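PDB 3CYJ: mandelate racemase/muconate lactonizing enzyme-like protein from Rubrobacter xylanophilus DSM 9941, which is of unknown function but belongs to the enolase superfamily, pairing a capping N-terminal domain with a TIM-barrel-like C-terminal domain that carries a sodium ion. Local coordinates for residues Ile286-Gln291 with Val310-His315; Phe294-Ala299 with His305-Val310; Ala269-Cys274 with Thr278-Val283. All blocks are in the same frame, centred on the assembly; numbering follows the deposited sequence.

The three contacts lie close together in the barrel domain, where strands 266-269, 294-296 and 313-319 run parallel as neighbours. Along the chain contact 3 comes first, and contact 2 is nested inside the loop closed by contact 1. Contacts 2 and 3 have centres about 8 Å apart and meet through Phe294, whose CD1 lies 3.4 Å from Val283 CG1. Contacts 1 and 2, centres about 11 Å apart, share Val310 and also meet where Cys287 SG packs on Phe294 CB. The sodium site of Asp194, Glu221 and Glu222 is separate: the Ala296 side chain of contact 2 is about 12 Å from the ion.

Contact 1: Ile286-Gln291 with Val310-His315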
loop_
_atom_site.group_PDB
_atom_site.type_symbol
_atom_site.label_atom_id
_atom_site.label_comp_id
_atom_site.label_asym_id
_atom_site.label_seq_id
_atom_site.Cartn_x
_atom_site.Cartn_y
_atom_site.Cartn_z
ATOM N N ILE A 286 -14.201 -18.445 -0.526
ATOM C CA ILE A 286 -13.938 -17.028 -0.281
ATOM C C ILE A 286 -13.956 -16.729 1.199
ATOM O O ILE A 286 -13.073 -16.067 1.723
ATOM C CB ILE A 286 -14.888 -16.072 -1.052
ATOM C CG1 ILE A 286 -14.747 -16.274 -2.571
ATOM C CG2 ILE A 286 -14.589 -14.653 -0.679
ATOM C CD1 ILE A 286 -13.582 -15.645 -3.139
ATOM N N CYS A 287 -14.972 -17.231 1.871
ATOM C CA CYS A 287 -15.152 -16.928 3.273
ATOM C C CYS A 287 -14.083 -17.558 4.169
ATOM O O CYS A 287 -13.588 -16.891 5.062
ATOM C CB CYS A 287 -16.558 -17.319 3.738
ATOM S SG CYS A 287 -17.778 -16.119 3.111
ATOM N N ARG A 288 -13.770 -18.837 3.976
ATOM C CA ARG A 288 -12.707 -19.471 4.786
ATOM C C ARG A 288 -11.324 -18.864 4.443
ATOM O O ARG A 288 -10.482 -18.668 5.338
ATOM C CB ARG A 288 -12.662 -21.010 4.593
ATOM C CG ARG A 288 -13.955 -21.797 4.798
ATOM C CD ARG A 288 -14.536 -21.584 6.185
ATOM N NE ARG A 288 -13.650 -21.999 7.265
ATOM C CZ ARG A 288 -13.104 -21.180 8.166
ATOM N NH1 ARG A 288 -12.301 -21.687 9.113
ATOM N NH2 ARG A 288 -13.343 -19.867 8.146
ATOM N N GLY A 289 -11.085 -18.569 3.159
ATOM C CA GLY A 289 -9.836 -17.899 2.752
ATOM C C GLY A 289 -9.598 -16.543 3.415
ATOM O O GLY A 289 -8.464 -16.180 3.694
ATOM N N HIS A 290 -10.683 -15.805 3.685
ATOM C CA HIS A 290 -10.622 -14.501 4.295
ATOM C C HIS A 290 -10.959 -14.542 5.785
ATOM O O HIS A 290 -10.854 -13.518 6.475
ATOM C CB HIS A 290 -11.607 -13.583 3.608
ATOM C CG HIS A 290 -11.112 -12.984 2.332
ATOM N ND1 HIS A 290 -11.169 -13.649 1.121
ATOM C CD2 HIS A 290 -10.611 -11.756 2.063
ATOM C CE1 HIS A 290 -10.691 -12.868 0.165
ATOM N NE2 HIS A 290 -10.360 -11.705 0.709
ATOM N N GLN A 291 -11.361 -15.714 6.280
ATOM C CA GLN A 291 -11.745 -15.919 7.690
ATOM C C GLN A 291 -12.939 -15.091 8.207
ATOM O O GLN A 291 -12.942 -14.598 9.366
ATOM C CB GLN A 291 -10.539 -15.698 8.640
ATOM C CG GLN A 291 -9.375 -16.566 8.332
ATOM C CD GLN A 291 -9.647 -17.943 8.781
ATOM O OE1 GLN A 291 -9.744 -18.210 10.001
ATOM N NE2 GLN A 291 -9.835 -18.842 7.816
ATOM N N VAL A 310 -22.424 -25.136 3.237
ATOM C CA VAL A 310 -21.533 -23.975 3.435
ATOM C C VAL A 310 -20.980 -24.016 4.857
ATOM O O VAL A 310 -21.727 -23.825 5.814
ATOM C CB VAL A 310 -22.304 -22.618 3.121
ATOM C CG1 VAL A 310 -21.448 -21.358 3.393
ATOM C CG2 VAL A 310 -22.789 -22.636 1.676
ATOM N N GLU A 311 -19.704 -24.342 5.005
ATOM C CA GLU A 311 -19.121 -24.428 6.330
ATOM C C GLU A 311 -19.163 -23.108 7.113
ATOM O O GLU A 311 -19.487 -23.054 8.321
ATOM C CB GLU A 311 -17.678 -24.925 6.259
ATOM C CG GLU A 311 -17.254 -25.328 7.672
ATOM C CD GLU A 311 -15.804 -25.733 7.782
ATOM O OE1 GLU A 311 -15.061 -25.578 6.769
ATOM O OE2 GLU A 311 -15.429 -26.165 8.908
ATOM N N SER A 312 -18.829 -22.030 6.416
ATOM C CA SER A 312 -18.724 -20.715 7.058
ATOM C C SER A 312 -20.097 -20.064 7.383
ATOM O O SER A 312 -20.162 -18.926 7.858
ATOM C CB SER A 312 -17.799 -19.785 6.244
ATOM O OG SER A 312 -18.229 -19.766 4.915
ATOM N N LEU A 313 -21.188 -20.813 7.186
ATOM C CA LEU A 313 -22.537 -20.288 7.530
ATOM C C LEU A 313 -22.723 -19.799 8.986
ATOM O O LEU A 313 -22.514 -20.553 9.947
ATOM C CB LEU A 313 -23.624 -21.313 7.183
ATOM C CG LEU A 313 -25.049 -20.793 7.387
ATOM C CD1 LEU A 313 -25.566 -19.889 6.253
ATOM C CD2 LEU A 313 -25.957 -21.956 7.595
ATOM N N LEU A 314 -23.110 -18.531 9.139
ATOM C CA LEU A 314 -23.542 -17.999 10.419
ATOM C C LEU A 314 -25.054 -18.208 10.544
ATOM O O LEU A 314 -25.542 -18.698 11.569
ATOM C CB LEU A 314 -23.264 -16.506 10.486
ATOM C CG LEU A 314 -23.398 -15.825 11.842
ATOM C CD1 LEU A 314 -22.591 -16.561 12.887
ATOM C CD2 LEU A 314 -22.963 -14.368 11.731
ATOM N N HIS A 315 -25.791 -17.773 9.522
ATOM C CA HIS A 315 -27.259 -17.894 9.496
ATOM C C HIS A 315 -27.800 -17.575 8.126
ATOM O O HIS A 315 -27.084 -17.061 7.231
ATOM C CB HIS A 315 -27.960 -16.994 10.522
ATOM C CG HIS A 315 -27.368 -15.626 10.676
ATOM N ND1 HIS A 315 -27.147 -14.775 9.612
ATOM C CD2 HIS A 315 -27.011 -14.931 11.792
ATOM C CE1 HIS A 315 -26.662 -13.626 10.058
ATOM N NE2 HIS A 315 -26.560 -13.702 11.377
#
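Cys287 and Ser312 make the close approach between helix 283-290 and the turn that leads into strand 313-319. This part is van der Waals packing: Ser312 OG rests 3.2 Å from Cys287 CB, while Cys287 SG is farther from the same oxygen, at 4.1 Å. The hydroxyl stands between the backbone N and carbonyl carbon of its own residue (chi1 52°), and its hydrogen bond is with Asp284 OD1, about one turn before Cys287 on the helix. Next to this pair the aliphatic part of Arg288 takes over, its CD set 3.7 Å from Ser312 CB. The arginine chain is bent at chi2 and chi3, which folds the guanidinium back instead of sending it straight out.

The charged part is looser. Arg288 NE and Glu311 OE1 form a long salt bridge of 3.9 Å, with the carboxylate oxygen at the guanidinium edge and the two planes 83° apart, so the pairing is probably mainly electrostatic; the exact place of OE1 is less sure. Arg282 of the second subunit is the stronger partner of Glu311.

Polar bonds within 286-291 gather at the end of the helix. Gln291, with positive phi, is the C-prime residue of a Schellman motif, and its NE2 turns back to Arg288 O at 2.6 Å. His290 ND1 reaches Ile286 O at 3.1 Å, from the face opposite that used by His290 N, so one carbonyl serves both donors.

The type I turn Val310-Leu313 is held to the same helix by Asp284 OD2, which accepts from Glu311 N. On the barrel side Cys287 and Ser312 both touch Phe294 of strand 294-296, the parallel neighbour of strand 313-319, while Ile286 faces helix 254-261.

Contact 2: Phe294-Ala299 with His305-Val310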
loop_
_atom_site.group_PDB
_atom_site.type_symbol
_atom_site.label_atom_id
_atom_site.label_comp_id
_atom_site.label_asym_id
_atom_site.label_seq_id
_atom_site.Cartn_x
_atom_site.Cartn_y
_atom_site.Cartn_z
ATOM N N PHE A 294 -20.350 -16.238 6.796
ATOM C CA PHE A 294 -21.217 -16.021 5.660
ATOM C C PHE A 294 -22.694 -15.911 6.138
ATOM O O PHE A 294 -23.074 -16.517 7.138
ATOM C CB PHE A 294 -21.034 -17.164 4.648
ATOM C CG PHE A 294 -22.050 -17.174 3.547
ATOM C CD1 PHE A 294 -21.950 -16.290 2.467
ATOM C CD2 PHE A 294 -23.156 -18.057 3.598
ATOM C CE1 PHE A 294 -22.949 -16.308 1.415
ATOM C CE2 PHE A 294 -24.102 -18.106 2.565
ATOM C CZ PHE A 294 -24.016 -17.227 1.495
ATOM N N SER A 295 -23.534 -15.176 5.414
ATOM C CA SER A 295 -24.948 -15.171 5.761
ATOM C C SER A 295 -25.769 -15.168 4.469
ATOM O O SER A 295 -25.504 -14.349 3.546
ATOM C CB SER A 295 -25.276 -13.962 6.631
ATOM O OG SER A 295 -26.659 -13.926 6.918
ATOM N N ALA A 296 -26.695 -16.116 4.345
ATOM C CA ALA A 296 -27.500 -16.189 3.137
ATOM C C ALA A 296 -28.631 -15.174 3.128
ATOM O O ALA A 296 -29.290 -14.900 4.151
ATOM C CB ALA A 296 -28.020 -17.575 2.913
ATOM N N HIS A 297 -28.800 -14.569 1.978
ATOM C CA HIS A 297 -29.777 -13.497 1.815
ATOM C C HIS A 297 -30.976 -14.031 0.991
ATOM O O HIS A 297 -30.761 -14.645 -0.072
ATOM C CB HIS A 297 -29.056 -12.333 1.127
ATOM C CG HIS A 297 -29.920 -11.159 0.828
ATOM N ND1 HIS A 297 -30.153 -10.155 1.749
ATOM C CD2 HIS A 297 -30.581 -10.802 -0.305
ATOM C CE1 HIS A 297 -30.943 -9.243 1.202
ATOM N NE2 HIS A 297 -31.217 -9.613 -0.043
ATOM N N CYS A 298 -32.200 -13.847 1.537
ATOM C CA CYS A 298 -33.501 -14.142 0.879
ATOM C C CYS A 298 -33.773 -15.647 0.529
ATOM O O CYS A 298 -32.918 -16.505 0.749
ATOM C CB CYS A 298 -33.686 -13.195 -0.343
ATOM S SG CYS A 298 -34.116 -11.435 0.214
ATOM N N ALA A 299 -34.966 -15.943 -0.019
ATOM C CA ALA A 299 -35.323 -17.290 -0.550
ATOM C C ALA A 299 -35.050 -18.460 0.439
ATOM O O ALA A 299 -34.237 -19.367 0.140
ATOM C CB ALA A 299 -34.612 -17.564 -1.927
ATOM N N HIS A 305 -31.606 -25.820 2.013
ATOM C CA HIS A 305 -30.774 -26.922 1.528
ATOM C C HIS A 305 -29.355 -26.503 1.181
ATOM O O HIS A 305 -28.367 -27.138 1.630
ATOM C CB HIS A 305 -31.422 -27.621 0.351
ATOM C CG HIS A 305 -32.637 -28.407 0.733
ATOM N ND1 HIS A 305 -32.592 -29.763 0.999
ATOM C CD2 HIS A 305 -33.916 -28.018 0.958
ATOM C CE1 HIS A 305 -33.799 -30.173 1.351
ATOM N NE2 HIS A 305 -34.616 -29.133 1.337
ATOM N N ALA A 306 -29.262 -25.421 0.395
ATOM C CA ALA A 306 -27.991 -24.951 -0.161
ATOM C C ALA A 306 -27.002 -24.623 0.955
ATOM O O ALA A 306 -25.828 -24.981 0.876
ATOM C CB ALA A 306 -28.218 -23.742 -1.097
ATOM N N CYS A 307 -27.498 -24.000 2.015
ATOM C CA CYS A 307 -26.654 -23.550 3.113
ATOM C C CYS A 307 -26.112 -24.678 3.987
ATOM O O CYS A 307 -25.223 -24.444 4.806
ATOM C CB CYS A 307 -27.437 -22.579 3.969
ATOM S SG CYS A 307 -27.468 -20.911 3.305
ATOM N N CYS A 308 -26.628 -25.902 3.807
ATOM C CA CYS A 308 -26.133 -27.053 4.572
ATOM C C CYS A 308 -24.760 -27.387 4.037
ATOM O O CYS A 308 -23.943 -28.066 4.671
ATOM C CB CYS A 308 -27.096 -28.246 4.486
ATOM S SG CYS A 308 -28.556 -28.017 5.600
ATOM N N ALA A 309 -24.490 -26.866 2.861
ATOM C CA ALA A 309 -23.227 -27.208 2.203
ATOM C C ALA A 309 -22.101 -26.186 2.474
ATOM O O ALA A 309 -20.987 -26.328 1.950
ATOM C CB ALA A 309 -23.452 -27.358 0.721
ATOM N N VAL A 310 -22.424 -25.136 3.237
ATOM C CA VAL A 310 -21.533 -23.975 3.435
ATOM C C VAL A 310 -20.980 -24.016 4.857
ATOM O O VAL A 310 -21.727 -23.825 5.814
ATOM C CB VAL A 310 -22.304 -22.618 3.121
ATOM C CG1 VAL A 310 -21.448 -21.358 3.393
ATOM C CG2 VAL A 310 -22.789 -22.636 1.676
#
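In the beta-alpha-beta unit made of strand 294-296, helix 300-306 and strand 313-319, of the kind repeated round a TIM barrel, the first strand packs against the end of the crossover, just after the helix. Strand 294-296 sends two side chains toward it, Phe294 and Ala296, and they meet Cys307 and Val310 from the 3-10 segment and loop that follow helix 300-306.

The closest approach is between Ala296 and Cys307. The methyl carbon Ala296 CB lies 3.4 Å from Cys307 SG, a short approach for carbon and sulfur. With SG anti to its own carbonyl carbon (chi1 -81°), the thiol is carried across to the strand. The same sulfur also comes up to the Phe294 ring, near the ring plane and at its edge, 4.4 Å from CE2.

At the other end of the contact Val310 brings in its CG1 branch, the one anti to the backbone N (chi1 177°), and sets it 3.7 Å from Phe294 CD2. The methyl approaches the ring obliquely, and the two side chains cross at about a right angle. Leu280 and Val283 also pack against Phe294, and Leu313 of strand 313-319 touches both Phe294 and Cys307.

All four touching residues are buried, and no other subunit reaches either segment. Across the two segments the side chains meet without a hydrogen bond or ion pair; the thiol serves as an apolar surface shared by a methyl and an aromatic edge. What holds the two segments side by side is therefore apolar packing.

Contact 3: Ala269-Cys274 with Thr278-Val283; sequences ADVTRC and TGLLRV
Cys274 and Gly279 bring the loop after strand 266-269 against the short helix 276-280, and here the backbones are close, their CA atoms 5.7 Å apart. Cys274 O sits 3.6 Å from Gly279 CA, and with no side chain in between the two backbones can come this close.

The side chains meet less closely, and the looser side of the contact is that of the thiol of Cys274, the partly exposed member of the group. Its SG is turned to lie between the residue's own N and carbonyl carbon (chi1 67°), which places it beside Leu280, 4.2 Å from CD1. Val271 CG2 is the same distance, 4.2 Å, from Leu280 CD2, so the two methyls of one leucine divide the loop between them. This second pair is buried: Ala306 of helix 300-306 touches both Val271 and Leu280, and Phe294 also packs on Leu280.

The loop itself is held by its own polar bonds. Asp270 OD1 takes Thr272 N at 2.8 Å and Thr272 OG1 at 2.7 Å, both from the same face of the carboxylate plane, the amide on the anti side and the hydroxyl on the syn side. Asp270 O in turn accepts from Arg273 N and Cys274 N.

The amide bond to OD1 makes an Asx turn, which shapes the link between strand 266-269 and helix 276-280: a beta-to-alpha loop of the TIM-barrel-like domain.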
loop_
_atom_site.group_PDB
_atom_site.type_symbol
_atom_site.label_atom_id
_atom_site.label_comp_id
_atom_site.label_asym_id
_atom_site.label_seq_id
_atom_site.Cartn_x
_atom_site.Cartn_y
_atom_site.Cartn_z
ATOM N N ALA A 269 -24.563 -13.586 0.393
ATOM C CA ALA A 269 -24.954 -13.792 -0.985
ATOM C C ALA A 269 -26.374 -14.389 -1.039
ATOM O O ALA A 269 -26.920 -14.849 -0.041
ATOM C CB ALA A 269 -23.898 -14.619 -1.766
ATOM N N ASP A 270 -26.996 -14.296 -2.201
ATOM C CA ASP A 270 -28.375 -14.716 -2.376
ATOM C C ASP A 270 -28.332 -15.827 -3.393
ATOM O O ASP A 270 -27.947 -15.609 -4.537
ATOM C CB ASP A 270 -29.139 -13.507 -2.900
ATOM C CG ASP A 270 -30.622 -13.779 -3.192
ATOM O OD1 ASP A 270 -31.019 -14.909 -3.584
ATOM O OD2 ASP A 270 -31.384 -12.815 -3.085
ATOM N N VAL A 271 -28.694 -17.028 -2.972
ATOM C CA VAL A 271 -28.640 -18.193 -3.869
ATOM C C VAL A 271 -29.408 -17.983 -5.213
ATOM O O VAL A 271 -29.091 -18.620 -6.244
ATOM C CB VAL A 271 -29.135 -19.500 -3.151
ATOM C CG1 VAL A 271 -30.616 -19.550 -3.098
ATOM C CG2 VAL A 271 -28.659 -20.720 -3.846
ATOM N N THR A 272 -30.364 -17.065 -5.226
ATOM C CA THR A 272 -31.140 -16.846 -6.443
ATOM C C THR A 272 -30.505 -15.775 -7.342
ATOM O O THR A 272 -31.058 -15.382 -8.364
ATOM C CB THR A 272 -32.645 -16.571 -6.129
ATOM O OG1 THR A 272 -32.821 -15.263 -5.575
ATOM C CG2 THR A 272 -33.206 -17.631 -5.153
ATOM N N ARG A 273 -29.303 -15.337 -6.982
ATOM C CA ARG A 273 -28.657 -14.281 -7.750
ATOM C C ARG A 273 -27.208 -14.564 -8.039
ATOM O O ARG A 273 -26.699 -14.127 -9.058
ATOM C CB ARG A 273 -28.715 -12.969 -6.991
ATOM C CG ARG A 273 -30.062 -12.372 -6.869
ATOM C CD ARG A 273 -29.934 -11.225 -5.991
ATOM N NE ARG A 273 -31.075 -10.373 -6.113
ATOM C CZ ARG A 273 -31.345 -9.412 -5.245
ATOM N NH1 ARG A 273 -30.517 -9.219 -4.203
ATOM N NH2 ARG A 273 -32.423 -8.642 -5.427
ATOM N N CYS A 274 -26.548 -15.282 -7.131
ATOM C CA CYS A 274 -25.110 -15.403 -7.153
ATOM C C CYS A 274 -24.699 -16.591 -7.970
ATOM O O CYS A 274 -23.555 -17.054 -7.874
ATOM C CB CYS A 274 -24.570 -15.572 -5.726
ATOM S SG CYS A 274 -25.075 -17.157 -5.008
ATOM N N THR A 278 -24.505 -24.031 -7.723
ATOM C CA THR A 278 -23.146 -24.100 -8.196
ATOM C C THR A 278 -22.376 -22.849 -7.759
ATOM O O THR A 278 -21.277 -22.966 -7.245
ATOM C CB THR A 278 -23.121 -24.316 -9.720
ATOM O OG1 THR A 278 -23.777 -25.555 -9.991
ATOM C CG2 THR A 278 -21.690 -24.377 -10.256
ATOM N N GLY A 279 -22.979 -21.658 -7.914
ATOM C CA GLY A 279 -22.343 -20.423 -7.484
ATOM C C GLY A 279 -22.063 -20.431 -5.982
ATOM O O GLY A 279 -20.938 -20.091 -5.531
ATOM N N LEU A 280 -23.067 -20.832 -5.203
ATOM C CA LEU A 280 -22.952 -20.814 -3.760
ATOM C C LEU A 280 -21.816 -21.664 -3.212
ATOM O O LEU A 280 -21.249 -21.329 -2.191
ATOM C CB LEU A 280 -24.282 -21.168 -3.090
ATOM C CG LEU A 280 -24.373 -20.773 -1.606
ATOM C CD1 LEU A 280 -24.344 -19.292 -1.415
ATOM C CD2 LEU A 280 -25.650 -21.295 -0.934
ATOM N N LEU A 281 -21.477 -22.748 -3.896
ATOM C CA LEU A 281 -20.469 -23.721 -3.458
ATOM C C LEU A 281 -19.080 -23.109 -3.407
ATOM O O LEU A 281 -18.159 -23.611 -2.739
ATOM C CB LEU A 281 -20.466 -24.939 -4.408
ATOM C CG LEU A 281 -21.619 -25.913 -4.140
ATOM C CD1 LEU A 281 -21.825 -26.934 -5.268
ATOM C CD2 LEU A 281 -21.392 -26.610 -2.798
ATOM N N ARG A 282 -18.921 -22.008 -4.123
ATOM C CA ARG A 282 -17.638 -21.342 -4.186
ATOM C C ARG A 282 -17.446 -20.371 -3.035
ATOM O O ARG A 282 -16.349 -19.884 -2.809
ATOM C CB ARG A 282 -17.542 -20.590 -5.483
ATOM C CG ARG A 282 -17.051 -21.497 -6.543
ATOM C CD ARG A 282 -18.181 -22.162 -7.371
ATOM N NE ARG A 282 -17.564 -22.733 -8.560
ATOM C CZ ARG A 282 -17.187 -22.006 -9.605
ATOM N NH1 ARG A 282 -16.591 -22.595 -10.612
ATOM N NH2 ARG A 282 -17.398 -20.686 -9.638
ATOM N N VAL A 283 -18.501 -20.140 -2.274
ATOM C CA VAL A 283 -18.524 -19.063 -1.324
ATOM C C VAL A 283 -17.724 -19.370 -0.078
ATOM O O VAL A 283 -17.037 -18.483 0.452
ATOM C CB VAL A 283 -19.991 -18.669 -1.001
ATOM C CG1 VAL A 283 -20.153 -18.349 0.459
ATOM C CG2 VAL A 283 -20.420 -17.537 -1.908
#